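Local coordinates for berberine bridge enzyme-like protein (Arabidopsis thaliana, PDB 5D79) that acts as an FAD-dependent oxidoreductase of the berberine bridge enzyme-like family and takes part in the plant's adaptation to salt stress, at residues A[90-95]-A[208-214]; A[251-257]-A[330-336]; A[466-471]-A[497-501]. All blocks are in the same frame, centred on the assembly; numbering follows the deposited sequence.

Interaction 1: residues A[90-95]-A[208-214]; sequences VQTVIR and VDASGRI
G212 O lies where two side chains of helix 87-100 converge, those of Q91 and R95, one helical turn apart. Q91 NE2 aims its N-H almost straight at this oxygen, at 175°, although the NE2 to G212 O separation of 2.5 Å is shorter than hydrogen bonds from an amide usually run, and its exact length is doubtful. R95 NH2 also comes close to G212 O, but its angle is too poor for a bond; R95 NE instead makes a weak one to S211 O, at 3.4 Å. These acceptors belong to the tip of the beta hairpin joining strands 202-208 and 214-215, a type I turn from D209 to G212 with a G1 bulge. G212, at the bulge, has a positive phi (108°) that suits glycine, and a side chain there would collide with R95 NE. D209 carries the turn: its O accepts G212 N at 2.9 Å, while its carboxylate takes S211 OG and, weakly, R213 N. Beneath the polar tip, beta-branched side chains slide past one another in opposite directions: V90 CG1 meets V208 CG2 at 4.0 Å, and I94 CG1 meets V208 CG1 at 3.8 Å. I94 CG2, pointing opposite its backbone N (chi1 of CG1 -60°), rests 3.6 Å from D209 O.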
loop_
_atom_site.group_PDB
_atom_site.type_symbol
_atom_site.label_atom_id
_atom_site.label_comp_id
_atom_site.label_asym_id
_atom_site.label_seq_id
_atom_site.Cartn_x
_atom_site.Cartn_y
_atom_site.Cartn_z
ATOM N N VAL A 90 -1.664 20.914 -12.374
ATOM C CA VAL A 90 -2.487 19.710 -12.337
ATOM C C VAL A 90 -3.828 19.995 -12.967
ATOM O O VAL A 90 -4.305 19.226 -13.799
ATOM C CB VAL A 90 -2.708 19.196 -10.901
ATOM C CG1 VAL A 90 -3.716 18.061 -10.900
ATOM C CG2 VAL A 90 -1.393 18.746 -10.298
ATOM N N GLN A 91 -4.417 21.115 -12.560
ATOM C CA GLN A 91 -5.693 21.573 -13.088
ATOM C C GLN A 91 -5.667 21.630 -14.601
ATOM O O GLN A 91 -6.570 21.130 -15.273
ATOM C CB GLN A 91 -6.031 22.952 -12.531
ATOM C CG GLN A 91 -6.059 23.022 -11.025
ATOM C CD GLN A 91 -6.473 24.389 -10.536
ATOM O OE1 GLN A 91 -5.628 25.220 -10.198
ATOM N NE2 GLN A 91 -7.785 24.634 -10.493
ATOM N N THR A 92 -4.615 22.239 -15.130
ATOM C CA THR A 92 -4.488 22.432 -16.562
ATOM C C THR A 92 -4.395 21.092 -17.275
ATOM O O THR A 92 -4.934 20.927 -18.368
ATOM C CB THR A 92 -3.266 23.293 -16.884
ATOM O OG1 THR A 92 -3.417 24.567 -16.250
ATOM C CG2 THR A 92 -3.121 23.494 -18.381
ATOM N N VAL A 93 -3.731 20.129 -16.647
ATOM C CA VAL A 93 -3.616 18.806 -17.240
ATOM C C VAL A 93 -4.981 18.130 -17.314
ATOM O O VAL A 93 -5.361 17.597 -18.350
ATOM C CB VAL A 93 -2.650 17.918 -16.460
ATOM C CG1 VAL A 93 -2.678 16.526 -17.023
ATOM C CG2 VAL A 93 -1.237 18.482 -16.535
ATOM N N ILE A 94 -5.719 18.181 -16.210
ATOM C CA ILE A 94 -7.074 17.632 -16.144
ATOM C C ILE A 94 -8.003 18.293 -17.159
ATOM O O ILE A 94 -8.716 17.607 -17.893
ATOM C CB ILE A 94 -7.690 17.786 -14.717
ATOM C CG1 ILE A 94 -6.836 17.062 -13.661
ATOM C CG2 ILE A 94 -9.119 17.278 -14.684
ATOM C CD1 ILE A 94 -6.249 15.730 -14.128
ATOM N N ARG A 95 -7.987 19.621 -17.212
ATOM C CA ARG A 95 -8.829 20.358 -18.155
ATOM C C ARG A 95 -8.468 20.109 -19.626
ATOM O O ARG A 95 -9.348 19.830 -20.442
ATOM C CB ARG A 95 -8.772 21.851 -17.850
ATOM C CG ARG A 95 -9.346 22.177 -16.486
ATOM C CD ARG A 95 -9.797 23.621 -16.380
ATOM N NE ARG A 95 -10.019 24.023 -14.992
ATOM C CZ ARG A 95 -9.145 24.715 -14.265
ATOM N NH1 ARG A 95 -7.985 25.091 -14.796
ATOM N NH2 ARG A 95 -9.428 25.036 -13.008
ATOM N N VAL A 208 -8.112 17.605 -6.886
ATOM C CA VAL A 208 -8.595 18.181 -8.136
ATOM C C VAL A 208 -9.579 17.209 -8.779
ATOM O O VAL A 208 -9.228 16.051 -9.044
ATOM C CB VAL A 208 -7.452 18.498 -9.117
ATOM C CG1 VAL A 208 -8.002 18.851 -10.511
ATOM C CG2 VAL A 208 -6.575 19.617 -8.565
ATOM N N ASP A 209 -10.815 17.669 -9.001
ATOM C CA ASP A 209 -11.848 16.810 -9.583
ATOM C C ASP A 209 -11.887 16.954 -11.107
ATOM O O ASP A 209 -11.080 17.687 -11.695
ATOM C CB ASP A 209 -13.227 17.097 -8.960
ATOM C CG ASP A 209 -13.765 18.471 -9.306
ATOM O OD1 ASP A 209 -12.978 19.357 -9.662
ATOM O OD2 ASP A 209 -14.988 18.674 -9.209
ATOM N N ALA A 210 -12.818 16.244 -11.743
ATOM C CA ALA A 210 -12.887 16.192 -13.201
ATOM C C ALA A 210 -13.113 17.573 -13.819
ATOM O O ALA A 210 -12.889 17.767 -15.011
ATOM C CB ALA A 210 -13.977 15.220 -13.645
ATOM N N SER A 211 -13.539 18.534 -13.009
ATOM C CA SER A 211 -13.680 19.910 -13.477
ATOM C C SER A 211 -12.323 20.623 -13.604
ATOM O O SER A 211 -12.102 21.402 -14.539
ATOM C CB SER A 211 -14.588 20.703 -12.535
ATOM O OG SER A 211 -15.702 19.935 -12.140
ATOM N N GLY A 212 -11.420 20.354 -12.664
ATOM C CA GLY A 212 -10.179 21.103 -12.560
ATOM C C GLY A 212 -10.266 21.989 -11.336
ATOM O O GLY A 212 -9.412 22.836 -11.084
ATOM N N ARG A 213 -11.334 21.774 -10.579
ATOM C CA ARG A 213 -11.593 22.478 -9.336
ATOM C C ARG A 213 -10.800 21.855 -8.174
ATOM O O ARG A 213 -10.851 20.640 -7.940
ATOM C CB ARG A 213 -13.099 22.457 -9.052
ATOM C CG ARG A 213 -13.594 23.339 -7.918
ATOM C CD ARG A 213 -15.120 23.188 -7.769
ATOM N NE ARG A 213 -15.630 23.807 -6.543
ATOM C CZ ARG A 213 -16.858 23.623 -6.060
ATOM N NH1 ARG A 213 -17.714 22.831 -6.693
ATOM N NH2 ARG A 213 -17.227 24.229 -4.937
ATOM N N ILE A 214 -10.056 22.691 -7.460
ATOM C CA ILE A 214 -9.346 22.250 -6.269
ATOM C C ILE A 214 -10.255 22.287 -5.051
ATOM O O ILE A 214 -10.713 23.353 -4.642
ATOM C CB ILE A 214 -8.134 23.119 -5.997
ATOM C CG1 ILE A 214 -7.205 23.092 -7.204
ATOM C CG2 ILE A 214 -7.433 22.653 -4.735
ATOM C CD1 ILE A 214 -6.256 24.239 -7.214
#

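Interaction 2: residues A[251-257]-A[330-336]; sequences STITVFK and GCEEMSW
G330 O receives K257 N at 3.1 Å, in the carbonyl plane, and so opens an antiparallel pairing with strand 253-260. At C331, which faces F256 in a non-hydrogen-bonded pair, SG lies 4.0 Å from F256 CB; the small thiol fits the face shared with T254, where L313 of helix 310-320 closes over it. E332 bonds V255 through both N and O, its N reaching V255 O at 2.8 Å, while its CB lies against V255 CG2 and its carboxylate leads away toward a weak, long ion pair with K348. Strand 331-334 is an outermost strand of a seven-stranded antiparallel sheet, with helices 310-320 and 336-343 lying against its two faces. E333 returns to the face of T254: its CG passes 3.6 Å from T254 OG1, which bonds G308 O, and its OE2 accepts V310 N. M334 is doubly bonded to I253, the I253 N to M334 O bond running nearly head-on (171°). A bend at chi3 (61°) brings M334 CE to 3.7 Å from V255 CG2, and M334 CG touches I253 CD1 at 3.8 Å. S335 then N-caps helix 336-343 with OG on E338 N, and its O lies 3.5 Å from I253 CD1. Replacing I253 with alanine would probably open a gap between strand and helix start, leaving M334 CG and W336 CB without their apolar neighbour. W336 N lies 3.6 Å from I253 CG1, and its ring leads off to meet Y157 edge-to-face.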
loop_
_atom_site.group_PDB
_atom_site.type_symbol
_atom_site.label_atom_id
_atom_site.label_comp_id
_atom_site.label_asym_id
_atom_site.label_seq_id
_atom_site.Cartn_x
_atom_site.Cartn_y
_atom_site.Cartn_z
ATOM N N SER A 251 8.176 8.162 24.152
ATOM C CA SER A 251 9.536 8.366 23.708
ATOM C C SER A 251 10.313 7.042 23.731
ATOM O O SER A 251 11.323 6.888 23.046
ATOM C CB SER A 251 10.214 9.423 24.584
ATOM O OG SER A 251 9.380 10.567 24.727
ATOM N N THR A 252 9.829 6.079 24.512
ATOM C CA THR A 252 10.422 4.744 24.540
ATOM C C THR A 252 9.416 3.663 24.172
ATOM O O THR A 252 8.409 3.479 24.859
ATOM C CB THR A 252 11.001 4.407 25.927
ATOM O OG1 THR A 252 12.229 5.117 26.118
ATOM C CG2 THR A 252 11.255 2.902 26.054
ATOM N N ILE A 253 9.702 2.941 23.097
ATOM C CA ILE A 253 8.927 1.756 22.758
ATOM C C ILE A 253 9.839 0.529 22.694
ATOM O O ILE A 253 11.053 0.626 22.911
ATOM C CB ILE A 253 8.167 1.955 21.439
ATOM C CG1 ILE A 253 9.097 2.443 20.320
ATOM C CG2 ILE A 253 7.078 2.989 21.651
ATOM C CD1 ILE A 253 9.938 1.380 19.621
ATOM N N THR A 254 9.251 -0.626 22.410
ATOM C CA THR A 254 10.016 -1.864 22.423
ATOM C C THR A 254 9.747 -2.695 21.180
ATOM O O THR A 254 8.594 -3.046 20.906
ATOM C CB THR A 254 9.686 -2.719 23.671
ATOM O OG1 THR A 254 9.884 -1.951 24.862
ATOM C CG2 THR A 254 10.573 -3.942 23.729
ATOM N N VAL A 255 10.813 -3.013 20.440
ATOM C CA VAL A 255 10.735 -4.013 19.374
ATOM C C VAL A 255 11.328 -5.358 19.834
ATOM O O VAL A 255 12.078 -5.419 20.807
ATOM C CB VAL A 255 11.452 -3.555 18.081
ATOM C CG1 VAL A 255 10.834 -2.262 17.557
ATOM C CG2 VAL A 255 12.973 -3.418 18.301
ATOM N N PHE A 256 10.973 -6.432 19.128
ATOM C CA PHE A 256 11.482 -7.774 19.428
ATOM C C PHE A 256 11.508 -8.683 18.198
ATOM O O PHE A 256 10.732 -8.519 17.255
ATOM C CB PHE A 256 10.655 -8.436 20.539
ATOM C CG PHE A 256 9.208 -8.708 20.167
ATOM C CD1 PHE A 256 8.229 -7.747 20.384
ATOM C CD2 PHE A 256 8.827 -9.938 19.631
ATOM C CE1 PHE A 256 6.916 -8.004 20.061
ATOM C CE2 PHE A 256 7.512 -10.197 19.309
ATOM C CZ PHE A 256 6.556 -9.231 19.521
ATOM N N LYS A 257 12.412 -9.648 18.214
ATOM C CA LYS A 257 12.522 -10.586 17.119
ATOM C C LYS A 257 12.795 -11.949 17.710
ATOM O O LYS A 257 13.623 -12.091 18.612
ATOM C CB LYS A 257 13.627 -10.166 16.147
ATOM C CG LYS A 257 13.797 -11.068 14.933
ATOM C CD LYS A 257 14.779 -10.473 13.924
ATOM C CE LYS A 257 14.263 -9.133 13.378
ATOM N NZ LYS A 257 15.204 -8.423 12.446
ATOM N N GLY A 330 15.887 -10.882 23.259
ATOM C CA GLY A 330 15.209 -10.784 21.982
ATOM C C GLY A 330 14.598 -9.415 21.792
ATOM O O GLY A 330 14.071 -9.114 20.728
ATOM N N CYS A 331 14.696 -8.581 22.826
ATOM C CA CYS A 331 14.049 -7.277 22.842
ATOM C C CYS A 331 14.999 -6.094 22.743
ATOM O O CYS A 331 16.139 -6.163 23.168
ATOM C CB CYS A 331 13.238 -7.125 24.110
ATOM S SG CYS A 331 12.019 -8.389 24.340
ATOM N N GLU A 332 14.500 -4.991 22.210
ATOM C CA GLU A 332 15.280 -3.774 22.137
ATOM C C GLU A 332 14.400 -2.541 22.329
ATOM O O GLU A 332 13.474 -2.306 21.545
ATOM C CB GLU A 332 16.014 -3.676 20.797
ATOM C CG GLU A 332 16.988 -2.514 20.772
ATOM C CD GLU A 332 17.964 -2.574 19.624
ATOM O OE1 GLU A 332 17.890 -3.510 18.803
ATOM O OE2 GLU A 332 18.813 -1.670 19.549
ATOM N N GLU A 333 14.693 -1.760 23.370
ATOM C CA GLU A 333 14.015 -0.491 23.590
ATOM C C GLU A 333 14.633 0.583 22.708
ATOM O O GLU A 333 15.845 0.713 22.635
ATOM C CB GLU A 333 14.079 -0.080 25.073
ATOM C CG GLU A 333 13.064 -0.809 25.971
ATOM C CD GLU A 333 12.967 -0.233 27.384
ATOM O OE1 GLU A 333 13.936 0.416 27.827
ATOM O OE2 GLU A 333 11.920 -0.429 28.049
ATOM N N MET A 334 13.788 1.343 22.023
ATOM C CA MET A 334 14.245 2.426 21.151
ATOM C C MET A 334 13.090 3.400 20.951
ATOM O O MET A 334 12.012 3.192 21.507
ATOM C CB MET A 334 14.735 1.886 19.801
ATOM C CG MET A 334 13.655 1.156 18.997
ATOM S SD MET A 334 14.273 0.422 17.476
ATOM C CE MET A 334 15.485 -0.709 18.113
ATOM N N SER A 335 13.306 4.456 20.168
ATOM C CA SER A 335 12.222 5.392 19.855
ATOM C C SER A 335 11.347 4.822 18.732
ATOM O O SER A 335 11.737 3.876 18.059
ATOM C CB SER A 335 12.786 6.758 19.468
ATOM O OG SER A 335 13.442 6.688 18.216
ATOM N N TRP A 336 10.159 5.380 18.531
ATOM C CA TRP A 336 9.315 4.870 17.463
ATOM C C TRP A 336 9.977 5.107 16.110
ATOM O O TRP A 336 9.972 4.233 15.251
ATOM C CB TRP A 336 7.918 5.502 17.496
ATOM C CG TRP A 336 7.197 5.297 16.217
ATOM C CD1 TRP A 336 6.490 4.189 15.830
ATOM C CD2 TRP A 336 7.141 6.217 15.119
ATOM N NE1 TRP A 336 5.997 4.367 14.558
ATOM C CE2 TRP A 336 6.385 5.600 14.097
ATOM C CE3 TRP A 336 7.666 7.504 14.899
ATOM C CZ2 TRP A 336 6.131 6.228 12.876
ATOM C CZ3 TRP A 336 7.414 8.122 13.686
ATOM C CH2 TRP A 336 6.653 7.485 12.688
#

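Interaction 3: residues A[466-471]-A[497-501]; sequences PRGAYV and VKYFK. With FAD (flavin-adenine dinucleotide), chain E.
Residues 466-471 form a loop, extended as far as Y470, alongside the last turn of helix 488-500, with A469 N bonded to K498 O at 2.8 Å; the donor stands 54° out of the carbonyl plane. A CA-H...O contact returns the other way, from Y499 CA to A469 O at 3.3 Å. This loop-on-helix packing belongs to the C-terminal berberine-like segment of the family, which here supplies a tyrosine to the flavin pocket. Just after the helix, K501 takes a positive phi that turns the chain aside. Water 2 links the backbones further on, accepting from V471 N at 3.0 Å and bonding Y499 O. At the other end P466, preceded by a cis peptide bond, sets CG 3.2 Å from V497 O and lays its ring against V497 CG2 and the aliphatic part of K501, whose NZ reaches P466 O through water 1. G468, without a side chain, brings its CA close to K498 O. V471 CG2 sits over one face of the Y499 ring in a CH-pi contact, 3.9 Å from the centroid and 13° off the normal, and also touches F500 CZ at 3.8 Å. A469 CB packs on Y499 CD1, while Y499 OH is held by Q524 and D475. R467 leads away to D370 and Y455. Y470 turns from the helix: with CG anti to its N (chi1 -177°), the ring reaches the flavin edge-on, its OH also bonded to G187 and N472, and Y470 OH gives its proton to FAD O2 at 2.7 Å.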
loop_
_atom_site.group_PDB
_atom_site.type_symbol
_atom_site.label_atom_id
_atom_site.label_comp_id
_atom_site.label_asym_id
_atom_site.label_seq_id
_atom_site.Cartn_x
_atom_site.Cartn_y
_atom_site.Cartn_z
ATOM N N PRO A 466 -17.743 -12.368 -0.399
ATOM C CA PRO A 466 -16.635 -12.405 -1.360
ATOM C C PRO A 466 -15.311 -12.789 -0.700
ATOM O O PRO A 466 -15.159 -12.645 0.518
ATOM C CB PRO A 466 -16.574 -10.971 -1.866
ATOM C CG PRO A 466 -16.906 -10.188 -0.633
ATOM C CD PRO A 466 -17.938 -11.009 0.141
ATOM N N ARG A 467 -14.369 -13.273 -1.505
ATOM C CA ARG A 467 -12.998 -13.464 -1.047
ATOM C C ARG A 467 -12.315 -12.099 -0.935
ATOM O O ARG A 467 -12.027 -11.455 -1.945
ATOM C CB ARG A 467 -12.229 -14.387 -2.002
ATOM C CG ARG A 467 -10.810 -14.743 -1.547
ATOM C CD ARG A 467 -10.221 -15.843 -2.421
ATOM N NE ARG A 467 -8.935 -16.322 -1.910
ATOM C CZ ARG A 467 -8.308 -17.423 -2.327
ATOM N NH1 ARG A 467 -8.836 -18.182 -3.276
ATOM N NH2 ARG A 467 -7.147 -17.768 -1.791
ATOM N N GLY A 468 -12.071 -11.648 0.293
ATOM C CA GLY A 468 -11.515 -10.320 0.504
ATOM C C GLY A 468 -10.110 -10.091 -0.036
ATOM O O GLY A 468 -9.259 -10.973 0.009
ATOM N N ALA A 469 -9.880 -8.878 -0.538
ATOM C CA ALA A 469 -8.586 -8.456 -1.071
ATOM C C ALA A 469 -8.258 -7.001 -0.674
ATOM O O ALA A 469 -9.150 -6.149 -0.568
ATOM C CB ALA A 469 -8.572 -8.614 -2.605
ATOM N N TYR A 470 -6.974 -6.721 -0.462
ATOM C CA TYR A 470 -6.502 -5.373 -0.128
ATOM C C TYR A 470 -6.133 -4.548 -1.390
ATOM O O TYR A 470 -5.228 -4.924 -2.146
ATOM C CB TYR A 470 -5.301 -5.488 0.823
ATOM C CG TYR A 470 -4.725 -4.181 1.341
ATOM C CD1 TYR A 470 -5.528 -3.056 1.558
ATOM C CD2 TYR A 470 -3.364 -4.078 1.619
ATOM C CE1 TYR A 470 -4.974 -1.869 2.036
ATOM C CE2 TYR A 470 -2.816 -2.906 2.078
ATOM C CZ TYR A 470 -3.622 -1.816 2.294
ATOM O OH TYR A 470 -3.040 -0.668 2.752
ATOM N N VAL A 471 -6.820 -3.419 -1.594
ATOM C CA VAL A 471 -6.712 -2.645 -2.841
ATOM C C VAL A 471 -5.326 -2.036 -3.039
ATOM O O VAL A 471 -4.937 -1.732 -4.172
ATOM C CB VAL A 471 -7.793 -1.514 -2.929
ATOM C CG1 VAL A 471 -7.378 -0.243 -2.168
ATOM C CG2 VAL A 471 -8.098 -1.182 -4.386
ATOM N N VAL A 497 -16.379 -5.938 -5.043
ATOM C CA VAL A 497 -16.821 -6.485 -3.763
ATOM C C VAL A 497 -15.691 -7.249 -3.026
ATOM O O VAL A 497 -15.757 -7.471 -1.813
ATOM C CB VAL A 497 -18.041 -7.393 -3.952
ATOM C CG1 VAL A 497 -19.152 -6.620 -4.652
ATOM C CG2 VAL A 497 -17.675 -8.616 -4.749
ATOM N N LYS A 498 -14.641 -7.627 -3.750
ATOM C CA LYS A 498 -13.509 -8.298 -3.127
ATOM C C LYS A 498 -12.638 -7.285 -2.360
ATOM O O LYS A 498 -12.239 -7.502 -1.212
ATOM C CB LYS A 498 -12.693 -9.040 -4.190
ATOM C CG LYS A 498 -13.483 -10.081 -4.980
ATOM C CD LYS A 498 -12.581 -10.741 -6.014
ATOM C CE LYS A 498 -13.276 -11.901 -6.723
ATOM N NZ LYS A 498 -12.368 -12.541 -7.720
ATOM N N TYR A 499 -12.381 -6.156 -3.004
ATOM C CA TYR A 499 -11.614 -5.075 -2.409
ATOM C C TYR A 499 -12.388 -4.319 -1.332
ATOM O O TYR A 499 -11.818 -3.930 -0.317
ATOM C CB TYR A 499 -11.205 -4.077 -3.483
ATOM C CG TYR A 499 -10.115 -4.482 -4.440
ATOM C CD1 TYR A 499 -9.000 -5.200 -4.019
ATOM C CD2 TYR A 499 -10.172 -4.083 -5.774
ATOM C CE1 TYR A 499 -7.981 -5.535 -4.921
ATOM C CE2 TYR A 499 -9.159 -4.408 -6.673
ATOM C CZ TYR A 499 -8.071 -5.127 -6.244
ATOM O OH TYR A 499 -7.092 -5.440 -7.149
ATOM N N PHE A 500 -13.683 -4.086 -1.569
ATOM C CA PHE A 500 -14.444 -3.146 -0.757
ATOM C C PHE A 500 -15.689 -3.707 -0.077
ATOM O O PHE A 500 -16.330 -2.995 0.700
ATOM C CB PHE A 500 -14.852 -1.962 -1.618
ATOM C CG PHE A 500 -13.691 -1.242 -2.220
ATOM C CD1 PHE A 500 -12.787 -0.577 -1.412
ATOM C CD2 PHE A 500 -13.503 -1.224 -3.587
ATOM C CE1 PHE A 500 -11.722 0.088 -1.949
ATOM C CE2 PHE A 500 -12.432 -0.555 -4.129
ATOM C CZ PHE A 500 -11.539 0.103 -3.304
ATOM N N LYS A 501 -16.023 -4.963 -0.378
ATOM C CA LYS A 501 -17.193 -5.663 0.180
ATOM C C LYS A 501 -18.476 -4.820 0.146
ATOM O O LYS A 501 -18.891 -4.385 -0.923
ATOM C CB LYS A 501 -16.895 -6.142 1.603
ATOM C CG LYS A 501 -15.732 -7.131 1.654
ATOM C CD LYS A 501 -15.857 -8.088 2.826
ATOM C CE LYS A 501 -15.063 -9.357 2.576
ATOM N NZ LYS A 501 -14.653 -10.003 3.850
HETATM P PA FAD E . 1.704 4.690 -7.130
HETATM O O1A FAD E . 1.998 3.661 -8.193
HETATM O O2A FAD E . 2.339 6.030 -7.419
HETATM O O5B FAD E . 0.106 4.814 -6.927
HETATM C C5B FAD E . -0.715 3.660 -6.813
HETATM C C4B FAD E . -2.177 3.934 -7.189
HETATM O O4B FAD E . -2.616 5.111 -6.533
HETATM C C3B FAD E . -2.333 4.157 -8.686
HETATM O O3B FAD E . -3.555 3.628 -9.157
HETATM C C2B FAD E . -2.307 5.671 -8.807
HETATM O O2B FAD E . -3.019 6.137 -9.939
HETATM C C1B FAD E . -2.897 6.130 -7.478
HETATM N N9A FAD E . -2.390 7.435 -7.000
HETATM C C8A FAD E . -1.120 7.772 -6.588
HETATM N N7A FAD E . -1.122 9.078 -6.216
HETATM C C5A FAD E . -2.370 9.580 -6.382
HETATM C C6A FAD E . -2.935 10.837 -6.166
HETATM N N6A FAD E . -2.284 11.769 -5.480
HETATM N N1A FAD E . -4.275 11.039 -6.437
HETATM C C2A FAD E . -5.049 10.004 -6.911
HETATM N N3A FAD E . -4.481 8.763 -7.127
HETATM C C4A FAD E . -3.170 8.552 -6.868
HETATM N N1 FAD E . 0.981 -1.267 1.562
HETATM C C2 FAD E . 0.589 -1.439 2.879
HETATM O O2 FAD E . -0.411 -0.859 3.317
HETATM N N3 FAD E . 1.344 -2.256 3.713
HETATM C C4 FAD E . 2.478 -2.904 3.251
HETATM O O4 FAD E . 3.184 -3.526 4.047
HETATM C C4X FAD E . 2.881 -2.710 1.929
HETATM N N5 FAD E . 4.079 -3.230 1.465
HETATM C C5X FAD E . 4.602 -2.773 0.264
HETATM C C6 FAD E . 5.907 -3.076 -0.119
HETATM C C7 FAD E . 6.417 -2.614 -1.335
HETATM C C7M FAD E . 7.819 -2.956 -1.741
HETATM C C8 FAD E . 5.633 -1.803 -2.158
HETATM C C8M FAD E . 6.146 -1.314 -3.481
HETATM C C9 FAD E . 4.330 -1.503 -1.778
HETATM C C9A FAD E . 3.795 -2.026 -0.597
HETATM N N10 FAD E . 2.484 -1.760 -0.230
HETATM C C10 FAD E . 2.136 -1.861 1.102
HETATM C "C1'" FAD E . 1.489 -1.293 -1.248
HETATM C "C2'" FAD E . 1.421 0.216 -1.384
HETATM O "O2'" FAD E . 0.902 0.764 -0.192
HETATM C "C3'" FAD E . 0.527 0.530 -2.578
HETATM O "O3'" FAD E . 1.166 0.062 -3.746
HETATM C "C4'" FAD E . 0.304 2.012 -2.751
HETATM O "O4'" FAD E . -0.881 2.233 -3.470
HETATM C "C5'" FAD E . 1.428 2.594 -3.579
HETATM O "O5'" FAD E . 1.406 3.996 -3.449
HETATM P P FAD E . 2.458 4.834 -4.321
HETATM O O1P FAD E . 2.104 6.297 -4.283
HETATM O O2P FAD E . 3.867 4.602 -3.836
HETATM O O3P FAD E . 2.262 4.094 -5.741
HETATM O O HOH W 1 -16.451 -12.443 3.164
HETATM O O HOH W 2 -9.207 -2.766 0.097
#

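Overall arrangement
The three contacts stand apart in the fold: the centres of interactions 1 and 2 lie about 45 Å from one another, on opposite sides of the chain's centre, and interaction 3 is the closest to that centre. Interactions 1 and 2 both run from buried residues to an exposed rim, whereas interaction 3 has no exposed residue. In interaction 1 helix side chains reach a hairpin tip in the FAD-binding range, whereas in interaction 2 regular backbone bonds join two neighbouring strands of another sheet. Interaction 3, in the berberine-like range, relies on one cross-segment backbone bond, waters and aromatic packing. Of the three, it alone touches FAD directly, through Y470.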